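Putative branched-chain amino acid aminotransferase IlvE (Streptococcus mutans, PDB 4DQN) probably catalyses the pyridoxal 5'-phosphate-dependent transfer of amino groups between leucine, isoleucine or valine and 2-oxoglutarate in branched-chain amino acid biosynthesis. Local coordinates at residues A166-I172 and P295-H301; E62-A66 and T289-I293; Y258-R263 and K334-W339. One frame throughout, in Å; residues are numbered along the deposited sequence.

Contact 1: A166-I172 and P295-H301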
loop_
_atom_site.group_PDB
_atom_site.type_symbol
_atom_site.label_atom_id
_atom_site.label_comp_id
_atom_site.label_asym_id
_atom_site.label_seq_id
_atom_site.Cartn_x
_atom_site.Cartn_y
_atom_site.Cartn_z
ATOM N N ALA A 166 25.936 13.270 -13.328
ATOM C CA ALA A 166 26.156 12.237 -14.336
ATOM C C ALA A 166 24.839 11.614 -14.794
ATOM O O ALA A 166 23.959 11.327 -13.974
ATOM C CB ALA A 166 27.088 11.168 -13.800
ATOM N N PRO A 167 24.707 11.380 -16.108
ATOM C CA PRO A 167 23.451 10.851 -16.650
ATOM C C PRO A 167 23.324 9.366 -16.370
ATOM O O PRO A 167 24.347 8.682 -16.274
ATOM C CB PRO A 167 23.591 11.074 -18.167
ATOM C CG PRO A 167 24.838 11.899 -18.360
ATOM C CD PRO A 167 25.705 11.614 -17.164
ATOM N N THR A 168 22.095 8.880 -16.215
ATOM C CA THR A 168 21.843 7.440 -16.174
ATOM C C THR A 168 20.648 7.134 -17.064
ATOM O O THR A 168 19.915 8.045 -17.466
ATOM C CB THR A 168 21.565 6.907 -14.741
ATOM O OG1 THR A 168 20.348 7.473 -14.236
ATOM C CG2 THR A 168 22.719 7.222 -13.795
ATOM N N ASN A 169 20.448 5.855 -17.358
ATOM C CA ASN A 169 19.412 5.448 -18.296
ATOM C C ASN A 169 18.202 4.865 -17.582
ATOM O O ASN A 169 18.337 4.236 -16.527
ATOM C CB ASN A 169 19.978 4.432 -19.304
ATOM C CG ASN A 169 21.185 4.967 -20.062
ATOM O OD1 ASN A 169 21.180 6.103 -20.541
ATOM N ND2 ASN A 169 22.235 4.153 -20.160
ATOM N N PHE A 170 17.023 5.064 -18.170
ATOM C CA PHE A 170 15.772 4.630 -17.552
ATOM C C PHE A 170 14.937 3.858 -18.546
ATOM O O PHE A 170 15.103 4.030 -19.760
ATOM C CB PHE A 170 14.985 5.836 -17.048
ATOM C CG PHE A 170 15.636 6.518 -15.883
ATOM C CD1 PHE A 170 15.310 6.153 -14.579
ATOM C CD2 PHE A 170 16.598 7.492 -16.089
ATOM C CE1 PHE A 170 15.918 6.769 -13.498
ATOM C CE2 PHE A 170 17.212 8.117 -15.017
ATOM C CZ PHE A 170 16.868 7.758 -13.717
ATOM N N LEU A 171 14.038 3.025 -18.027
ATOM C CA LEU A 171 13.230 2.119 -18.851
ATOM C C LEU A 171 11.731 2.421 -18.733
ATOM O O LEU A 171 11.191 2.489 -17.628
ATOM C CB LEU A 171 13.488 0.662 -18.428
ATOM C CG LEU A 171 12.543 -0.411 -18.991
ATOM C CD1 LEU A 171 12.783 -0.582 -20.486
ATOM C CD2 LEU A 171 12.698 -1.747 -18.261
ATOM N N ILE A 172 11.054 2.614 -19.862
ATOM C CA ILE A 172 9.585 2.631 -19.849
ATOM C C ILE A 172 9.058 1.211 -20.049
ATOM O O ILE A 172 9.295 0.611 -21.097
ATOM C CB ILE A 172 9.023 3.543 -20.944
ATOM C CG1 ILE A 172 9.509 4.978 -20.723
ATOM C CG2 ILE A 172 7.502 3.487 -20.942
ATOM C CD1 ILE A 172 9.117 5.946 -21.829
ATOM N N PRO A 295 20.173 13.562 -13.975
ATOM C CA PRO A 295 20.113 13.774 -15.429
ATOM C C PRO A 295 19.804 12.472 -16.158
ATOM O O PRO A 295 20.347 11.413 -15.804
ATOM C CB PRO A 295 21.536 14.237 -15.777
ATOM C CG PRO A 295 22.096 14.796 -14.473
ATOM C CD PRO A 295 21.497 13.894 -13.415
ATOM N N ILE A 296 18.924 12.530 -17.150
ATOM C CA ILE A 296 18.615 11.329 -17.915
ATOM C C ILE A 296 19.477 11.309 -19.169
ATOM O O ILE A 296 19.474 12.268 -19.946
ATOM C CB ILE A 296 17.104 11.243 -18.267
ATOM C CG1 ILE A 296 16.288 11.021 -16.989
ATOM C CG2 ILE A 296 16.841 10.128 -19.274
ATOM C CD1 ILE A 296 14.787 11.270 -17.140
ATOM N N GLY A 297 20.244 10.237 -19.340
ATOM C CA GLY A 297 21.018 10.048 -20.551
ATOM C C GLY A 297 20.064 9.601 -21.636
ATOM O O GLY A 297 19.708 10.372 -22.532
ATOM N N GLY A 298 19.618 8.355 -21.527
ATOM C CA GLY A 298 18.686 7.803 -22.489
ATOM C C GLY A 298 17.508 7.109 -21.833
ATOM O O GLY A 298 17.579 6.666 -20.678
ATOM N N VAL A 299 16.413 7.022 -22.576
ATOM C CA VAL A 299 15.236 6.296 -22.126
ATOM C C VAL A 299 14.946 5.176 -23.132
ATOM O O VAL A 299 14.885 5.425 -24.340
ATOM C CB VAL A 299 14.014 7.231 -21.990
ATOM C CG1 VAL A 299 12.760 6.419 -21.732
ATOM C CG2 VAL A 299 14.231 8.215 -20.839
ATOM N N GLN A 300 14.821 3.949 -22.627
ATOM C CA GLN A 300 14.449 2.793 -23.435
ATOM C C GLN A 300 12.928 2.632 -23.452
ATOM O O GLN A 300 12.275 2.633 -22.397
ATOM C CB GLN A 300 15.085 1.524 -22.849
ATOM C CG GLN A 300 14.878 0.237 -23.675
ATOM C CD GLN A 300 15.778 0.172 -24.892
ATOM O OE1 GLN A 300 16.945 0.549 -24.823
ATOM N NE2 GLN A 300 15.244 -0.313 -26.015
ATOM N N HIS A 301 12.362 2.505 -24.647
ATOM C CA HIS A 301 10.936 2.244 -24.779
ATOM C C HIS A 301 10.677 1.295 -25.949
ATOM O O HIS A 301 10.808 1.688 -27.112
ATOM C CB HIS A 301 10.175 3.548 -25.001
ATOM C CG HIS A 301 8.698 3.407 -24.830
ATOM N ND1 HIS A 301 7.796 4.311 -25.352
ATOM C CD2 HIS A 301 7.962 2.476 -24.181
ATOM C CE1 HIS A 301 6.569 3.936 -25.039
ATOM N NE2 HIS A 301 6.640 2.830 -24.320
HETATM O O HOH W 1 21.087 10.293 -13.412
#
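The Phe-170 ring packs against Ile-296, with Phe-170 CE2 3.6 Å from Ile-296 CG1, and so fills the space beside an irregular pairing of two parallel strands. Regular pairing is plain at one end: Phe-170 N bonds to Gly-298 O (3.0 Å), Phe-170 O receives Gln-300 N (2.9 Å), and Ile-172 N reaches Gln-300 O (2.8 Å), which sets Phe-170 opposite Val-299 and Leu-171 opposite Gln-300. Towards the other end, Thr-168 pairs with Ile-296: Thr-168 N donates to Pro-295 O (3.1 Å), and Gly-297 N donates to Thr-168 O (2.9 Å). One residue on 168-172 therefore spans two on 295-301, Gly-297 and Gly-298, and the strand bulges there. Asn-169 completes the irregularity: its OD1 accepts Gly-298 N at 2.9 Å. A side chain on Gly-297 would crowd both this amide oxygen and the Pro-167 ring. Beside the start of strand 168-172, a water donates to Ala-166 O and Pro-295 O and accepts from Thr-168 OG1.

On the face carrying Phe-170 and Val-299, Ile-172 touches Val-299 (CD1 to CG1, 3.7 Å) and makes a CH-pi contact over the His-301 ring, whose NE2 is bonded to Asp-174. Strand 211-214 borders 168-172 on its other edge, and Ile-212 joins the apolar cluster. The arrangement is a parallel strand pair interrupted by a beta bulge, within the curled mixed sheet of the larger domain of class IV aminotransferases.

Contact 2: E62-A66 and T289-I293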
loop_
_atom_site.group_PDB
_atom_site.type_symbol
_atom_site.label_atom_id
_atom_site.label_comp_id
_atom_site.label_asym_id
_atom_site.label_seq_id
_atom_site.Cartn_x
_atom_site.Cartn_y
_atom_site.Cartn_z
ATOM N N GLU A 62 7.394 11.208 4.609
ATOM C CA GLU A 62 7.977 12.344 3.924
ATOM C C GLU A 62 9.482 12.167 3.875
ATOM O O GLU A 62 10.039 11.204 4.437
ATOM C CB GLU A 62 7.609 13.649 4.629
ATOM C CG GLU A 62 6.305 14.223 4.131
ATOM C CD GLU A 62 6.377 14.616 2.663
ATOM O OE1 GLU A 62 7.477 15.006 2.192
ATOM O OE2 GLU A 62 5.329 14.547 1.979
ATOM N N GLY A 63 10.134 13.081 3.172
ATOM C CA GLY A 63 11.578 13.070 3.063
ATOM C C GLY A 63 12.028 14.496 2.853
ATOM O O GLY A 63 11.522 15.186 1.959
ATOM N N LEU A 64 12.967 14.945 3.675
ATOM C CA LEU A 64 13.481 16.307 3.550
ATOM C C LEU A 64 14.869 16.343 4.149
ATOM O O LEU A 64 15.237 15.461 4.925
ATOM C CB LEU A 64 12.545 17.334 4.212
ATOM C CG LEU A 64 12.292 17.304 5.727
ATOM C CD1 LEU A 64 11.705 18.628 6.205
ATOM C CD2 LEU A 64 11.389 16.130 6.147
ATOM N N LYS A 65 15.659 17.345 3.772
ATOM C CA LYS A 65 17.059 17.377 4.177
ATOM C C LYS A 65 17.402 18.588 5.035
ATOM O O LYS A 65 16.778 19.646 4.907
ATOM C CB LYS A 65 17.965 17.343 2.933
ATOM C CG LYS A 65 18.071 15.957 2.306
ATOM C CD LYS A 65 18.712 16.021 0.915
ATOM C CE LYS A 65 19.048 14.638 0.391
ATOM N NZ LYS A 65 19.625 14.702 -0.988
ATOM N N ALA A 66 18.383 18.410 5.924
ATOM C CA ALA A 66 18.968 19.526 6.663
ATOM C C ALA A 66 20.345 19.755 6.072
ATOM O O ALA A 66 21.078 18.795 5.807
ATOM C CB ALA A 66 19.068 19.211 8.174
ATOM N N THR A 289 13.840 14.993 -3.621
ATOM C CA THR A 289 14.679 15.286 -2.453
ATOM C C THR A 289 15.971 14.474 -2.417
ATOM O O THR A 289 17.074 15.024 -2.274
ATOM C CB THR A 289 13.913 15.038 -1.152
ATOM O OG1 THR A 289 12.808 15.954 -1.069
ATOM C CG2 THR A 289 14.838 15.223 0.052
ATOM N N ALA A 290 15.841 13.163 -2.560
ATOM C CA ALA A 290 17.001 12.284 -2.495
ATOM C C ALA A 290 17.857 12.450 -3.743
ATOM O O ALA A 290 19.089 12.519 -3.680
ATOM C CB ALA A 290 16.549 10.829 -2.342
ATOM N N ALA A 291 17.179 12.531 -4.880
ATOM C CA ALA A 291 17.835 12.628 -6.170
ATOM C C ALA A 291 18.474 14.004 -6.424
ATOM O O ALA A 291 19.558 14.088 -7.013
ATOM C CB ALA A 291 16.825 12.291 -7.271
ATOM N N VAL A 292 17.808 15.060 -5.948
ATOM C CA VAL A 292 18.060 16.448 -6.362
ATOM C C VAL A 292 17.713 16.576 -7.841
ATOM O O VAL A 292 16.540 16.725 -8.189
ATOM C CB VAL A 292 19.479 16.946 -6.045
ATOM C CG1 VAL A 292 19.542 18.435 -6.240
ATOM C CG2 VAL A 292 19.855 16.598 -4.608
ATOM N N ILE A 293 18.713 16.497 -8.713
ATOM C CA ILE A 293 18.440 16.221 -10.121
ATOM C C ILE A 293 19.250 15.014 -10.571
ATOM O O ILE A 293 20.466 14.963 -10.358
ATOM C CB ILE A 293 18.738 17.432 -11.030
ATOM C CG1 ILE A 293 17.766 18.572 -10.716
ATOM C CG2 ILE A 293 18.638 17.033 -12.515
ATOM C CD1 ILE A 293 18.092 19.902 -11.394
HETATM O O HOH W 2 10.750 17.145 -0.475
HETATM O O HOH W 3 20.845 12.258 -1.432
#
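Lys-65 governs the meeting of 62-66 with 289-293 through its conformation. With chi1 in m and the remaining three torsions all t, the chain is almost fully extended, and it carries the ammonium group across to Thr-289 O, where NZ donates a hydrogen bond of 2.9 Å. A water accepts from Lys-65 NZ (2.8 Å) and donates to Ala-290 O (2.9 Å), so one lysine serves two successive carbonyls, one directly and one through solvent. Those carbonyls belong to a short run, 289-291, with helical backbone angles but without the regular bonds of a helix.

Thr-289 answers with its own rotamer. Its chi1 in m puts CG2 against the aliphatic part of the lysine, 4.0 Å from Lys-65 CG, and 3.9 Å from Leu-64 CA. A water lies 2.5 Å from Thr-289 OG1 and donates to Gly-63 O at 3.2 Å. The example illustrates how a two-domain enzyme joins its parts: strand 59-68 belongs to the antiparallel sheet, while 289-291 connect strands 281-288 and 292-301 of the mixed sheet, and Val-292 and Ile-293 begin the second. Gly-63 lies about 5 Å from the side chain of Lys-188, the residue predicted to carry pyridoxal phosphate, though no cofactor is attached here.

Leu-64, in the p, t rotamer, starts away from 289-293 and packs on Leu-129 and Pro-131 of the neighbouring strand and on Pro-79. Glu-62 bends back through two m torsions, its OE1 receiving a weak bond from Gly-63 N at 3.4 Å; OE2 forms a salt bridge with Arg-85 and OE1 also accepts a hydrogen bond from Asn-82.

Contact 3: Y258-R263 and K334-W339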
loop_
_atom_site.group_PDB
_atom_site.type_symbol
_atom_site.label_atom_id
_atom_site.label_comp_id
_atom_site.label_asym_id
_atom_site.label_seq_id
_atom_site.Cartn_x
_atom_site.Cartn_y
_atom_site.Cartn_z
ATOM N N TYR A 258 9.765 27.114 -10.074
ATOM C CA TYR A 258 9.907 28.460 -9.548
ATOM C C TYR A 258 11.219 29.083 -10.010
ATOM O O TYR A 258 11.224 30.186 -10.551
ATOM C CB TYR A 258 9.842 28.415 -8.021
ATOM C CG TYR A 258 9.819 29.763 -7.346
ATOM C CD1 TYR A 258 10.981 30.512 -7.192
ATOM C CD2 TYR A 258 8.642 30.275 -6.835
ATOM C CE1 TYR A 258 10.957 31.743 -6.568
ATOM C CE2 TYR A 258 8.608 31.506 -6.210
ATOM C CZ TYR A 258 9.768 32.231 -6.074
ATOM O OH TYR A 258 9.735 33.452 -5.435
ATOM N N LEU A 259 12.331 28.379 -9.808
ATOM C CA LEU A 259 13.645 28.939 -10.142
ATOM C C LEU A 259 13.815 29.127 -11.645
ATOM O O LEU A 259 14.344 30.145 -12.084
ATOM C CB LEU A 259 14.776 28.081 -9.573
ATOM C CG LEU A 259 14.773 27.950 -8.047
ATOM C CD1 LEU A 259 15.866 27.009 -7.572
ATOM C CD2 LEU A 259 14.921 29.331 -7.397
ATOM N N ALA A 260 13.354 28.162 -12.435
ATOM C CA ALA A 260 13.410 28.284 -13.893
ATOM C C ALA A 260 12.803 29.607 -14.367
ATOM O O ALA A 260 13.384 30.312 -15.203
ATOM C CB ALA A 260 12.706 27.101 -14.559
ATOM N N GLU A 261 11.635 29.944 -13.828
ATOM C CA GLU A 261 10.970 31.194 -14.183
ATOM C C GLU A 261 11.670 32.403 -13.574
ATOM O O GLU A 261 12.097 33.312 -14.293
ATOM C CB GLU A 261 9.495 31.180 -13.743
ATOM C CG GLU A 261 8.727 32.468 -14.103
ATOM C CD GLU A 261 7.265 32.438 -13.688
ATOM O OE1 GLU A 261 6.756 31.350 -13.332
ATOM O OE2 GLU A 261 6.617 33.506 -13.718
ATOM N N HIS A 262 11.792 32.420 -12.248
ATOM C CA HIS A 262 12.166 33.655 -11.548
ATOM C C HIS A 262 13.666 33.951 -11.519
ATOM O O HIS A 262 14.078 35.069 -11.191
ATOM C CB HIS A 262 11.558 33.674 -10.138
ATOM C CG HIS A 262 10.059 33.638 -10.136
ATOM N ND1 HIS A 262 9.294 34.654 -10.667
ATOM C CD2 HIS A 262 9.184 32.702 -9.691
ATOM C CE1 HIS A 262 8.012 34.350 -10.541
ATOM N NE2 HIS A 262 7.920 33.171 -9.954
ATOM N N ARG A 263 14.486 32.960 -11.856
ATOM C CA ARG A 263 15.932 33.164 -11.903
ATOM C C ARG A 263 16.432 33.120 -13.339
ATOM O O ARG A 263 17.393 33.812 -13.699
ATOM C CB ARG A 263 16.660 32.089 -11.087
ATOM C CG ARG A 263 16.314 32.066 -9.608
ATOM C CD ARG A 263 16.825 33.315 -8.948
ATOM N NE ARG A 263 17.272 33.060 -7.580
ATOM C CZ ARG A 263 16.467 33.197 -6.547
ATOM N NH1 ARG A 263 15.238 33.580 -6.783
ATOM N NH2 ARG A 263 16.866 32.983 -5.309
ATOM N N LYS A 334 21.291 33.404 -2.697
ATOM C CA LYS A 334 20.137 34.039 -2.041
ATOM C C LYS A 334 18.845 33.278 -2.328
ATOM O O LYS A 334 18.559 32.935 -3.484
ATOM C CB LYS A 334 19.950 35.487 -2.491
ATOM C CG LYS A 334 19.020 36.285 -1.570
ATOM C CD LYS A 334 18.377 37.465 -2.297
ATOM C CE LYS A 334 18.011 38.597 -1.351
ATOM N NZ LYS A 334 17.382 38.168 -0.074
ATOM N N ALA A 335 18.057 33.037 -1.283
ATOM C CA ALA A 335 16.853 32.210 -1.404
ATOM C C ALA A 335 15.633 33.021 -1.764
ATOM O O ALA A 335 15.565 34.214 -1.456
ATOM C CB ALA A 335 16.589 31.491 -0.099
ATOM N N PRO A 336 14.640 32.374 -2.394
ATOM C CA PRO A 336 13.352 33.062 -2.484
ATOM C C PRO A 336 12.813 33.283 -1.075
ATOM O O PRO A 336 13.216 32.564 -0.151
ATOM C CB PRO A 336 12.466 32.054 -3.236
ATOM C CG PRO A 336 13.434 31.235 -4.049
ATOM C CD PRO A 336 14.658 31.111 -3.162
ATOM N N GLU A 337 11.928 34.263 -0.910
ATOM C CA GLU A 337 11.294 34.522 0.381
ATOM C C GLU A 337 10.561 33.290 0.922
ATOM O O GLU A 337 9.838 32.622 0.185
ATOM C CB GLU A 337 10.299 35.673 0.237
ATOM C CG GLU A 337 9.935 36.354 1.540
ATOM C CD GLU A 337 11.043 37.262 2.040
ATOM O OE1 GLU A 337 12.131 37.292 1.410
ATOM O OE2 GLU A 337 10.825 37.951 3.063
ATOM N N GLY A 338 10.772 32.983 2.200
ATOM C CA GLY A 338 10.025 31.932 2.875
ATOM C C GLY A 338 10.510 30.505 2.684
ATOM O O GLY A 338 9.924 29.584 3.246
ATOM N N TRP A 339 11.562 30.302 1.892
ATOM C CA TRP A 339 12.046 28.949 1.604
ATOM C C TRP A 339 12.947 28.351 2.675
ATOM O O TRP A 339 12.896 27.147 2.943
ATOM C CB TRP A 339 12.799 28.903 0.273
ATOM C CG TRP A 339 11.920 28.898 -0.937
ATOM C CD1 TRP A 339 10.630 29.341 -1.024
ATOM C CD2 TRP A 339 12.277 28.437 -2.242
ATOM N NE1 TRP A 339 10.165 29.185 -2.311
ATOM C CE2 TRP A 339 11.158 28.632 -3.078
ATOM C CE3 TRP A 339 13.441 27.882 -2.789
ATOM C CZ2 TRP A 339 11.166 28.281 -4.439
ATOM C CZ3 TRP A 339 13.451 27.541 -4.138
ATOM C CH2 TRP A 339 12.318 27.745 -4.947
HETATM O O HOH W 4 8.383 33.089 -2.627
#
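The last turn of helix 251-262 faces a chain segment that has no helix or strand of its own. Two backbone bonds hold the turn, His-262 N to Tyr-258 O (2.9 Å) and Arg-263 N to Leu-259 O (2.8 Å). Opposite, residues 336-339 form a type II beta turn, with Gly-338 at positive phi and only a weak bond, 3.5 Å, from Trp-339 N to Pro-336 O. This segment leads from helix 316-329 to strand 340-342, the route by which the chain's end returns to the antiparallel sheet.

Pro-336 and Trp-339 face the helix. Tyr-258 meets both, its CE1 3.6 Å from Pro-336 CG and its CG 3.5 Å from Trp-339 CZ2, the two aromatic planes inclined at 57°. Leu-259 CD2 adds a contact of 3.9 Å to Trp-339 CH2. Arg-263 NH2 donates a very short hydrogen bond, 2.5 Å, to Lys-334 O, while its NE forms a salt bridge with Glu-324.

In the fold
Six segments alternate along the chain: 62-66, 166-172, 258-263, 289-293, 295-301 and 334-339, so that every pair of contacts crosses and the fold is threaded together from distant parts of the sequence. Contacts 1 and 2 both use strand 292-301: contact 2 is made mainly just before it, at Thr-289, and contact 1 by its later part; their centres are about 20 Å apart. Contact 3 touches neither; its centre is about 17 Å from that of contact 2 and about 28 Å from that of contact 1. Contact 1 is internal to one sheet, contact 2 bridges to the antiparallel sheet beside the predicted cofactor lysine, and contact 3 holds the returning C-terminal segment to a helix.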